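PDB 4ZR1: ceramide very long chain fatty acid hydroxylase SCS7 from Saccharomyces cerevisiae, which hydroxylates sphingolipid-associated very long chain fatty acids in the endoplasmic reticulum membrane, with two zinc ions per subunit that likely form a catalytic dimetal centre. Local coordinates for residues V116-V121 with P200-V205; F133-G138 with G221-V226; L204-A207 with W213-A216. All coordinates share one frame; numbering follows the deposited sequence.

Interaction 1: residues V116-V121 with P200-V205; sequences VYHMGV and PFYKLV. With TRD (tridecane), chain L.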
loop_
_atom_site.group_PDB
_atom_site.type_symbol
_atom_site.label_atom_id
_atom_site.label_comp_id
_atom_site.label_asym_id
_atom_site.label_seq_id
_atom_site.Cartn_x
_atom_site.Cartn_y
_atom_site.Cartn_z
ATOM N N VAL A 116 -13.646 -8.841 -16.944
ATOM C CA VAL A 116 -14.751 -9.024 -17.870
ATOM C C VAL A 116 -14.651 -10.335 -18.663
ATOM O O VAL A 116 -15.670 -10.969 -18.945
ATOM C CB VAL A 116 -14.841 -7.833 -18.838
ATOM C CG1 VAL A 116 -15.865 -8.099 -19.931
ATOM C CG2 VAL A 116 -15.186 -6.553 -18.070
ATOM N N TYR A 117 -13.436 -10.755 -19.008
ATOM C CA TYR A 117 -13.273 -12.004 -19.745
ATOM C C TYR A 117 -13.641 -13.206 -18.883
ATOM O O TYR A 117 -14.406 -14.067 -19.314
ATOM C CB TYR A 117 -11.851 -12.174 -20.261
ATOM C CG TYR A 117 -11.575 -13.576 -20.780
ATOM C CD1 TYR A 117 -11.867 -13.925 -22.093
ATOM C CD2 TYR A 117 -11.038 -14.555 -19.946
ATOM C CE1 TYR A 117 -11.633 -15.207 -22.559
ATOM C CE2 TYR A 117 -10.802 -15.833 -20.402
ATOM C CZ TYR A 117 -11.097 -16.158 -21.708
ATOM O OH TYR A 117 -10.851 -17.443 -22.157
ATOM N N HIS A 118 -13.082 -13.277 -17.677
ATOM C CA HIS A 118 -13.360 -14.406 -16.791
ATOM C C HIS A 118 -14.830 -14.462 -16.378
ATOM O O HIS A 118 -15.402 -15.541 -16.251
ATOM C CB HIS A 118 -12.476 -14.351 -15.551
ATOM C CG HIS A 118 -11.056 -14.751 -15.802
ATOM N ND1 HIS A 118 -10.135 -13.903 -16.376
ATOM C CD2 HIS A 118 -10.396 -15.907 -15.547
ATOM C CE1 HIS A 118 -8.971 -14.520 -16.470
ATOM N NE2 HIS A 118 -9.099 -15.735 -15.968
ATOM N N MET A 119 -15.447 -13.304 -16.177
ATOM C CA MET A 119 -16.848 -13.288 -15.794
ATOM C C MET A 119 -17.730 -13.646 -16.982
ATOM O O MET A 119 -18.711 -14.372 -16.835
ATOM C CB MET A 119 -17.256 -11.925 -15.223
ATOM C CG MET A 119 -18.665 -11.909 -14.623
ATOM S SD MET A 119 -18.981 -13.270 -13.458
ATOM C CE MET A 119 -20.550 -12.780 -12.769
ATOM N N GLY A 120 -17.384 -13.128 -18.156
ATOM C CA GLY A 120 -18.129 -13.429 -19.366
ATOM C C GLY A 120 -18.148 -14.916 -19.692
ATOM O O GLY A 120 -19.171 -15.435 -20.130
ATOM N N VAL A 121 -17.018 -15.592 -19.476
ATOM C CA VAL A 121 -16.907 -17.034 -19.663
ATOM C C VAL A 121 -17.862 -17.771 -18.735
ATOM O O VAL A 121 -18.595 -18.667 -19.159
ATOM C CB VAL A 121 -15.473 -17.546 -19.387
ATOM C CG1 VAL A 121 -15.452 -19.071 -19.329
ATOM C CG2 VAL A 121 -14.492 -17.024 -20.429
ATOM N N PRO A 200 -0.211 -16.980 -7.239
ATOM C CA PRO A 200 -0.626 -18.072 -6.342
ATOM C C PRO A 200 -2.118 -18.082 -5.988
ATOM O O PRO A 200 -2.668 -19.155 -5.739
ATOM C CB PRO A 200 0.222 -17.840 -5.079
ATOM C CG PRO A 200 0.720 -16.447 -5.175
ATOM C CD PRO A 200 0.865 -16.169 -6.641
ATOM N N PHE A 201 -2.775 -16.930 -5.974
ATOM C CA PHE A 201 -4.215 -16.929 -5.711
ATOM C C PHE A 201 -4.995 -17.499 -6.897
ATOM O O PHE A 201 -5.976 -18.209 -6.708
ATOM C CB PHE A 201 -4.706 -15.522 -5.375
ATOM C CG PHE A 201 -4.272 -15.036 -4.019
ATOM C CD1 PHE A 201 -3.026 -14.448 -3.844
ATOM C CD2 PHE A 201 -5.118 -15.150 -2.921
ATOM C CE1 PHE A 201 -2.620 -13.996 -2.593
ATOM C CE2 PHE A 201 -4.720 -14.700 -1.665
ATOM C CZ PHE A 201 -3.470 -14.122 -1.501
ATOM N N TYR A 202 -4.543 -17.195 -8.112
ATOM C CA TYR A 202 -5.171 -17.686 -9.332
ATOM C C TYR A 202 -5.110 -19.207 -9.408
ATOM O O TYR A 202 -6.096 -19.863 -9.739
ATOM C CB TYR A 202 -4.492 -17.067 -10.557
ATOM C CG TYR A 202 -5.066 -17.494 -11.887
ATOM C CD1 TYR A 202 -6.129 -16.805 -12.452
ATOM C CD2 TYR A 202 -4.543 -18.580 -12.585
ATOM C CE1 TYR A 202 -6.652 -17.179 -13.682
ATOM C CE2 TYR A 202 -5.073 -18.970 -13.817
ATOM C CZ TYR A 202 -6.125 -18.263 -14.357
ATOM O OH TYR A 202 -6.665 -18.627 -15.577
ATOM N N LYS A 203 -3.947 -19.763 -9.097
ATOM C CA LYS A 203 -3.773 -21.208 -9.085
ATOM C C LYS A 203 -4.620 -21.874 -8.001
ATOM O O LYS A 203 -5.218 -22.928 -8.230
ATOM C CB LYS A 203 -2.292 -21.561 -8.907
ATOM C CG LYS A 203 -1.413 -20.971 -10.010
ATOM C CD LYS A 203 0.070 -21.160 -9.737
ATOM C CE LYS A 203 0.907 -20.522 -10.836
ATOM N NZ LYS A 203 2.197 -21.234 -11.021
ATOM N N LEU A 204 -4.685 -21.250 -6.830
ATOM C CA LEU A 204 -5.424 -21.826 -5.713
ATOM C C LEU A 204 -6.930 -21.930 -6.016
ATOM O O LEU A 204 -7.536 -22.981 -5.827
ATOM C CB LEU A 204 -5.190 -20.999 -4.448
ATOM C CG LEU A 204 -5.678 -21.595 -3.124
ATOM C CD1 LEU A 204 -5.033 -22.951 -2.888
ATOM C CD2 LEU A 204 -5.387 -20.663 -1.964
ATOM N N VAL A 205 -7.521 -20.835 -6.485
ATOM C CA VAL A 205 -8.922 -20.805 -6.890
ATOM C C VAL A 205 -9.249 -21.853 -7.969
ATOM O O VAL A 205 -10.258 -22.555 -7.879
ATOM C CB VAL A 205 -9.310 -19.401 -7.424
ATOM C CG1 VAL A 205 -10.760 -19.378 -7.903
ATOM C CG2 VAL A 205 -9.093 -18.358 -6.361
HETATM C C1 TRD L . 1.952 -23.713 -15.189
HETATM C C2 TRD L . 0.915 -22.821 -15.842
HETATM C C3 TRD L . -0.204 -22.529 -14.863
HETATM C C4 TRD L . -1.242 -21.639 -15.518
HETATM C C5 TRD L . -1.452 -20.398 -14.677
HETATM C C6 TRD L . -0.118 -19.715 -14.467
HETATM C C7 TRD L . -0.252 -18.594 -13.458
HETATM C C8 TRD L . -1.181 -17.528 -14.000
HETATM C C9 TRD L . -0.890 -16.200 -13.328
HETATM C C10 TRD L . -2.071 -15.286 -13.558
HETATM C C11 TRD L . -1.804 -13.927 -12.961
HETATM C C12 TRD L . -3.123 -13.279 -12.600
HETATM C C13 TRD L . -3.922 -12.975 -13.851
#
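H118 and Y202 meet through their rings, and these two side chains carry the contact between transmembrane helices 106-125 and 191-208. The aromatic pair is rim to rim. Neither ring lies over the other's face. The planes stand at 87°, with centroids 6.0 Å apart. The closest approach is H118 NE2 to Y202 CE1, at 3.6 Å. NE2 lies near the plane of the tyrosine ring, at its edge. Y202 OH in turn lies in the imidazole plane, 3.8 Å from H118 NE2. The backbones stay well apart, at 11.6 Å between the CA atoms of H118 and Y202. The tyrosine spans much of that gap because its CG is anti to the backbone N (chi1 -180°).

The apolar contacts are with a bound tridecane, chain L. Its C10 sits over one face of the Y202 ring, offset toward the rim. Y202 CD2 is 3.8 Å from C8 of this tridecane. K203 extends its chain beside the same molecule, and K203 CE comes within 3.5 Å of tridecane C7. F218 of helix 211-236 joins the cluster, edge-to-face with both H118 and Y202.

The polar bond of the histidine is made on its own helix, from ND1 to V114 O. This bond fixes the turn of the imidazole and places the proton on ND1. If the ring is neutral, NE2 probably carries none. No hydrogen bond joins H118 to Y202, so the two helices are linked here by aromatic packing, while the tyrosine gives its face to the hydrocarbon chain.

Interaction 2: residues F133-G138 with G221-V226; sequences FLFCVG and GLFGYV. With TRD (tridecane), chain K.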
loop_
_atom_site.group_PDB
_atom_site.type_symbol
_atom_site.label_atom_id
_atom_site.label_comp_id
_atom_site.label_asym_id
_atom_site.label_seq_id
_atom_site.Cartn_x
_atom_site.Cartn_y
_atom_site.Cartn_z
ATOM N N PHE A 133 -23.491 -14.468 -7.980
ATOM C CA PHE A 133 -23.276 -14.662 -6.552
ATOM C C PHE A 133 -21.817 -14.993 -6.263
ATOM O O PHE A 133 -21.234 -14.471 -5.323
ATOM C CB PHE A 133 -24.160 -15.762 -5.964
ATOM C CG PHE A 133 -23.765 -16.120 -4.555
ATOM C CD1 PHE A 133 -23.929 -15.197 -3.522
ATOM C CD2 PHE A 133 -23.179 -17.341 -4.266
ATOM C CE1 PHE A 133 -23.531 -15.491 -2.220
ATOM C CE2 PHE A 133 -22.781 -17.648 -2.959
ATOM C CZ PHE A 133 -22.961 -16.717 -1.933
ATOM N N LEU A 134 -21.225 -15.855 -7.078
ATOM C CA LEU A 134 -19.838 -16.247 -6.864
ATOM C C LEU A 134 -18.876 -15.092 -7.165
ATOM O O LEU A 134 -17.797 -14.994 -6.576
ATOM C CB LEU A 134 -19.506 -17.471 -7.715
ATOM C CG LEU A 134 -20.148 -18.774 -7.225
ATOM C CD1 LEU A 134 -19.756 -19.928 -8.109
ATOM C CD2 LEU A 134 -19.738 -19.059 -5.789
ATOM N N PHE A 135 -19.271 -14.221 -8.088
ATOM C CA PHE A 135 -18.539 -12.986 -8.332
ATOM C C PHE A 135 -18.453 -12.161 -7.050
ATOM O O PHE A 135 -17.372 -11.710 -6.662
ATOM C CB PHE A 135 -19.218 -12.173 -9.430
ATOM C CG PHE A 135 -18.517 -10.890 -9.761
ATOM C CD1 PHE A 135 -18.718 -9.751 -8.995
ATOM C CD2 PHE A 135 -17.676 -10.814 -10.856
ATOM C CE1 PHE A 135 -18.078 -8.566 -9.313
ATOM C CE2 PHE A 135 -17.036 -9.635 -11.175
ATOM C CZ PHE A 135 -17.240 -8.509 -10.406
ATOM N N CYS A 136 -19.604 -11.975 -6.401
ATOM C CA CYS A 136 -19.698 -11.145 -5.202
ATOM C C CYS A 136 -18.888 -11.712 -4.044
ATOM O O CYS A 136 -18.279 -10.948 -3.298
ATOM C CB CYS A 136 -21.165 -10.965 -4.788
ATOM S SG CYS A 136 -22.133 -9.983 -5.984
ATOM N N VAL A 137 -18.854 -13.036 -3.891
ATOM C CA VAL A 137 -18.054 -13.615 -2.809
ATOM C C VAL A 137 -16.576 -13.409 -3.124
ATOM O O VAL A 137 -15.756 -13.299 -2.213
ATOM C CB VAL A 137 -18.349 -15.130 -2.560
ATOM C CG1 VAL A 137 -19.822 -15.397 -2.628
ATOM C CG2 VAL A 137 -17.640 -16.009 -3.549
ATOM N N GLY A 138 -16.243 -13.333 -4.413
ATOM C CA GLY A 138 -14.902 -12.968 -4.834
ATOM C C GLY A 138 -14.532 -11.600 -4.285
ATOM O O GLY A 138 -13.441 -11.416 -3.727
ATOM N N GLY A 221 -12.779 -11.403 -7.209
ATOM C CA GLY A 221 -11.596 -11.080 -6.440
ATOM C C GLY A 221 -10.716 -10.070 -7.164
ATOM O O GLY A 221 -10.172 -9.144 -6.546
ATOM N N LEU A 222 -10.591 -10.232 -8.481
ATOM C CA LEU A 222 -9.771 -9.327 -9.270
ATOM C C LEU A 222 -10.410 -7.936 -9.332
ATOM O O LEU A 222 -9.708 -6.923 -9.190
ATOM C CB LEU A 222 -9.549 -9.885 -10.676
ATOM C CG LEU A 222 -8.622 -9.054 -11.561
ATOM C CD1 LEU A 222 -7.275 -8.919 -10.909
ATOM C CD2 LEU A 222 -8.492 -9.698 -12.915
ATOM N N PHE A 223 -11.733 -7.892 -9.520
ATOM C CA PHE A 223 -12.479 -6.625 -9.560
ATOM C C PHE A 223 -12.353 -5.883 -8.233
ATOM O O PHE A 223 -12.234 -4.659 -8.192
ATOM C CB PHE A 223 -13.955 -6.876 -9.881
ATOM C CG PHE A 223 -14.812 -5.638 -9.841
ATOM C CD1 PHE A 223 -14.809 -4.736 -10.895
ATOM C CD2 PHE A 223 -15.627 -5.379 -8.754
ATOM C CE1 PHE A 223 -15.593 -3.601 -10.857
ATOM C CE2 PHE A 223 -16.418 -4.253 -8.718
ATOM C CZ PHE A 223 -16.404 -3.362 -9.773
ATOM N N GLY A 224 -12.378 -6.646 -7.148
ATOM C CA GLY A 224 -12.209 -6.098 -5.824
ATOM C C GLY A 224 -10.840 -5.486 -5.660
ATOM O O GLY A 224 -10.716 -4.431 -5.043
ATOM N N TYR A 225 -9.817 -6.133 -6.220
ATOM C CA TYR A 225 -8.467 -5.574 -6.177
ATOM C C TYR A 225 -8.415 -4.213 -6.873
ATOM O O TYR A 225 -7.838 -3.257 -6.344
ATOM C CB TYR A 225 -7.433 -6.503 -6.822
ATOM C CG TYR A 225 -6.249 -5.699 -7.287
ATOM C CD1 TYR A 225 -5.344 -5.173 -6.367
ATOM C CD2 TYR A 225 -6.062 -5.406 -8.641
ATOM C CE1 TYR A 225 -4.271 -4.394 -6.785
ATOM C CE2 TYR A 225 -4.994 -4.623 -9.063
ATOM C CZ TYR A 225 -4.105 -4.119 -8.128
ATOM O OH TYR A 225 -3.054 -3.339 -8.529
ATOM N N VAL A 226 -9.002 -4.140 -8.068
ATOM C CA VAL A 226 -9.030 -2.897 -8.839
ATOM C C VAL A 226 -9.765 -1.783 -8.103
ATOM O O VAL A 226 -9.335 -0.627 -8.122
ATOM C CB VAL A 226 -9.685 -3.103 -10.206
ATOM C CG1 VAL A 226 -9.752 -1.778 -10.955
ATOM C CG2 VAL A 226 -8.895 -4.156 -10.998
HETATM C C1 TRD K . -2.623 -9.031 -4.256
HETATM C C2 TRD K . -3.207 -10.362 -4.715
HETATM C C3 TRD K . -4.556 -10.122 -5.377
HETATM C C4 TRD K . -5.377 -11.396 -5.487
HETATM C C5 TRD K . -6.637 -11.136 -6.297
HETATM C C6 TRD K . -7.335 -12.447 -6.594
HETATM C C7 TRD K . -8.518 -12.649 -5.664
HETATM C C8 TRD K . -8.891 -14.121 -5.531
HETATM C C9 TRD K . -10.374 -14.263 -5.210
HETATM C C10 TRD K . -10.783 -15.689 -4.886
HETATM C C11 TRD K . -12.284 -15.780 -4.671
HETATM C C12 TRD K . -12.706 -17.220 -4.417
HETATM C C13 TRD K . -14.219 -17.384 -4.313
#
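G138 and G221 bring helix 128-154 and helix 211-236 together backbone to backbone, with their CA atoms 4.1 Å apart. The polar part of the contact is a CA-H...O interaction. G221 CA lies 3.3 Å from G138 O, with an angle of 132° at the hydrogen. No conventional hydrogen bond crosses between the two segments. Both glycines are buried. The absence of a side chain on G138 makes the close approach possible: a CB there would run into G221 N. On G221 it makes room for the bound tridecane, chain K, with which a CB would collide.

That tridecane supplies a second set of contacts. It is 3.5 Å from G221 CA to its C7 and 3.8 Å from G138 CA to its C11. Its end carbon C13 is 3.8 Å from V137 CG2. The hydrocarbon thus lies across the place where the two helices touch, and it may mimic an acyl chain. W142, L149, F194, V205 and G217 complete the same pocket. G217 and G221 form a GxxxG pattern on helix 211-236, a spacing well known from transmembrane helices. The helices joined here are TM2 and TM4 of the membrane domain.

The aromatic part lies to one side of the glycines. F135 and F223 meet obliquely, with planes at 46° and centroids 5.7 Å apart. The touching atom of F135 is CZ, which packs 3.7 Å from F223 CB and also lies near F223 CG and CD2. F135 reaches across because its CG stands anti to the backbone N (chi1 -179°). M119 of helix 106-125 and A219 of helix 211-236 also pack on F135. A bound octyl glucoside touches G224.

Interaction 3: residues L204-A207 with W213-A216; sequences LVFA and WAYA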
loop_
_atom_site.group_PDB
_atom_site.type_symbol
_atom_site.label_atom_id
_atom_site.label_comp_id
_atom_site.label_asym_id
_atom_site.label_seq_id
_atom_site.Cartn_x
_atom_site.Cartn_y
_atom_site.Cartn_z
ATOM N N LEU A 204 -4.685 -21.250 -6.830
ATOM C CA LEU A 204 -5.424 -21.826 -5.713
ATOM C C LEU A 204 -6.930 -21.930 -6.016
ATOM O O LEU A 204 -7.536 -22.981 -5.827
ATOM C CB LEU A 204 -5.190 -20.999 -4.448
ATOM C CG LEU A 204 -5.678 -21.595 -3.124
ATOM C CD1 LEU A 204 -5.033 -22.951 -2.888
ATOM C CD2 LEU A 204 -5.387 -20.663 -1.964
ATOM N N VAL A 205 -7.521 -20.835 -6.485
ATOM C CA VAL A 205 -8.922 -20.805 -6.890
ATOM C C VAL A 205 -9.249 -21.853 -7.969
ATOM O O VAL A 205 -10.258 -22.555 -7.879
ATOM C CB VAL A 205 -9.310 -19.401 -7.424
ATOM C CG1 VAL A 205 -10.760 -19.378 -7.903
ATOM C CG2 VAL A 205 -9.093 -18.358 -6.361
ATOM N N PHE A 206 -8.401 -21.957 -8.993
ATOM C CA PHE A 206 -8.677 -22.871 -10.099
ATOM C C PHE A 206 -8.329 -24.318 -9.765
ATOM O O PHE A 206 -8.680 -25.232 -10.510
ATOM C CB PHE A 206 -7.940 -22.425 -11.358
ATOM C CG PHE A 206 -8.661 -21.354 -12.128
ATOM C CD1 PHE A 206 -8.393 -20.013 -11.897
ATOM C CD2 PHE A 206 -9.629 -21.690 -13.060
ATOM C CE1 PHE A 206 -9.064 -19.031 -12.591
ATOM C CE2 PHE A 206 -10.303 -20.712 -13.759
ATOM C CZ PHE A 206 -10.018 -19.379 -13.528
ATOM N N ALA A 207 -7.662 -24.521 -8.632
ATOM C CA ALA A 207 -7.338 -25.861 -8.158
ATOM C C ALA A 207 -8.402 -26.396 -7.209
ATOM O O ALA A 207 -8.604 -27.605 -7.119
ATOM C CB ALA A 207 -5.992 -25.865 -7.480
ATOM N N TRP A 213 -16.868 -21.902 -11.798
ATOM C CA TRP A 213 -17.001 -21.231 -10.511
ATOM C C TRP A 213 -15.760 -20.382 -10.259
ATOM O O TRP A 213 -15.822 -19.334 -9.613
ATOM C CB TRP A 213 -17.163 -22.233 -9.364
ATOM C CG TRP A 213 -18.443 -23.034 -9.317
ATOM C CD1 TRP A 213 -19.268 -23.357 -10.360
ATOM C CD2 TRP A 213 -19.029 -23.624 -8.149
ATOM N NE1 TRP A 213 -20.335 -24.104 -9.908
ATOM C CE2 TRP A 213 -20.207 -24.284 -8.553
ATOM C CE3 TRP A 213 -18.672 -23.651 -6.794
ATOM C CZ2 TRP A 213 -21.032 -24.965 -7.654
ATOM C CZ3 TRP A 213 -19.492 -24.327 -5.898
ATOM C CH2 TRP A 213 -20.660 -24.972 -6.333
ATOM N N ALA A 214 -14.620 -20.868 -10.749
ATOM C CA ALA A 214 -13.354 -20.177 -10.569
ATOM C C ALA A 214 -13.324 -18.935 -11.440
ATOM O O ALA A 214 -12.853 -17.893 -11.009
ATOM C CB ALA A 214 -12.193 -21.086 -10.890
ATOM N N TYR A 215 -13.844 -19.047 -12.660
ATOM C CA TYR A 215 -13.948 -17.897 -13.544
ATOM C C TYR A 215 -14.709 -16.765 -12.882
ATOM O O TYR A 215 -14.225 -15.631 -12.834
ATOM C CB TYR A 215 -14.619 -18.283 -14.860
ATOM C CG TYR A 215 -13.663 -18.933 -15.825
ATOM C CD1 TYR A 215 -12.852 -18.166 -16.652
ATOM C CD2 TYR A 215 -13.554 -20.314 -15.895
ATOM C CE1 TYR A 215 -11.969 -18.751 -17.519
ATOM C CE2 TYR A 215 -12.672 -20.911 -16.766
ATOM C CZ TYR A 215 -11.884 -20.123 -17.573
ATOM O OH TYR A 215 -11.008 -20.724 -18.441
ATOM N N ALA A 216 -15.888 -17.079 -12.355
ATOM C CA ALA A 216 -16.737 -16.080 -11.707
ATOM C C ALA A 216 -16.125 -15.588 -10.401
ATOM O O ALA A 216 -16.149 -14.393 -10.106
ATOM C CB ALA A 216 -18.123 -16.650 -11.454
#
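F206 turns CG anti to its carbonyl carbon and beside its backbone N (chi1 -83°), which lays its ring across A214 of the next helix. Y215 takes the same kind of first torsion. Although its CB bond points away from segment 204-207, its ring comes back to meet F206.

The A214 methyl sits over one face of the phenylalanine. A214 CB is 3.5 Å from the centroid of the F206 ring and 17° off its normal, a CH-pi contact. V205 CG1 reaches the same methyl, 3.7 Å from A214 CB, so the small side chain is gripped by two neighbours.

F206 and Y215 form a T-shaped pair. The edge of F206 points to the face of Y215, with planes at 90° and centroids 5.2 Å apart. F206 CE2 is the leading atom, 3.8 Å from Y215 CE2. H118 of helix 106-125 also packs against both rings.

A serine at F206 would probably leave the A214 methyl without its aromatic cover and the Y215 face without its edge partner, opening a gap between the helices.

The arrangement is that of a tight transmembrane helical hairpin. TM3 and TM4 run antiparallel and are joined by only a few residues, with small and aromatic side chains packed just before and after the turn.

In the fold
From the N terminus, helix 106-125 comes first and gives residues 116-121 to interaction 1. Helix 128-154 follows and gives 133-138 to interaction 2. Interaction 1 closes its long loop on helix 191-208, and interaction 2 closes later, on helix 211-236, so the two cross along the chain. Interaction 3 closes only the short turn between helices 191-208 and 211-236 and falls within the span of interaction 2. It shares L204 and V205 with interaction 1. Together the contacts tie TM1 to TM3, TM2 to TM4 and TM3 to TM4. M119 packs on F135, and L134 packs on W213, which connects the three contacts directly.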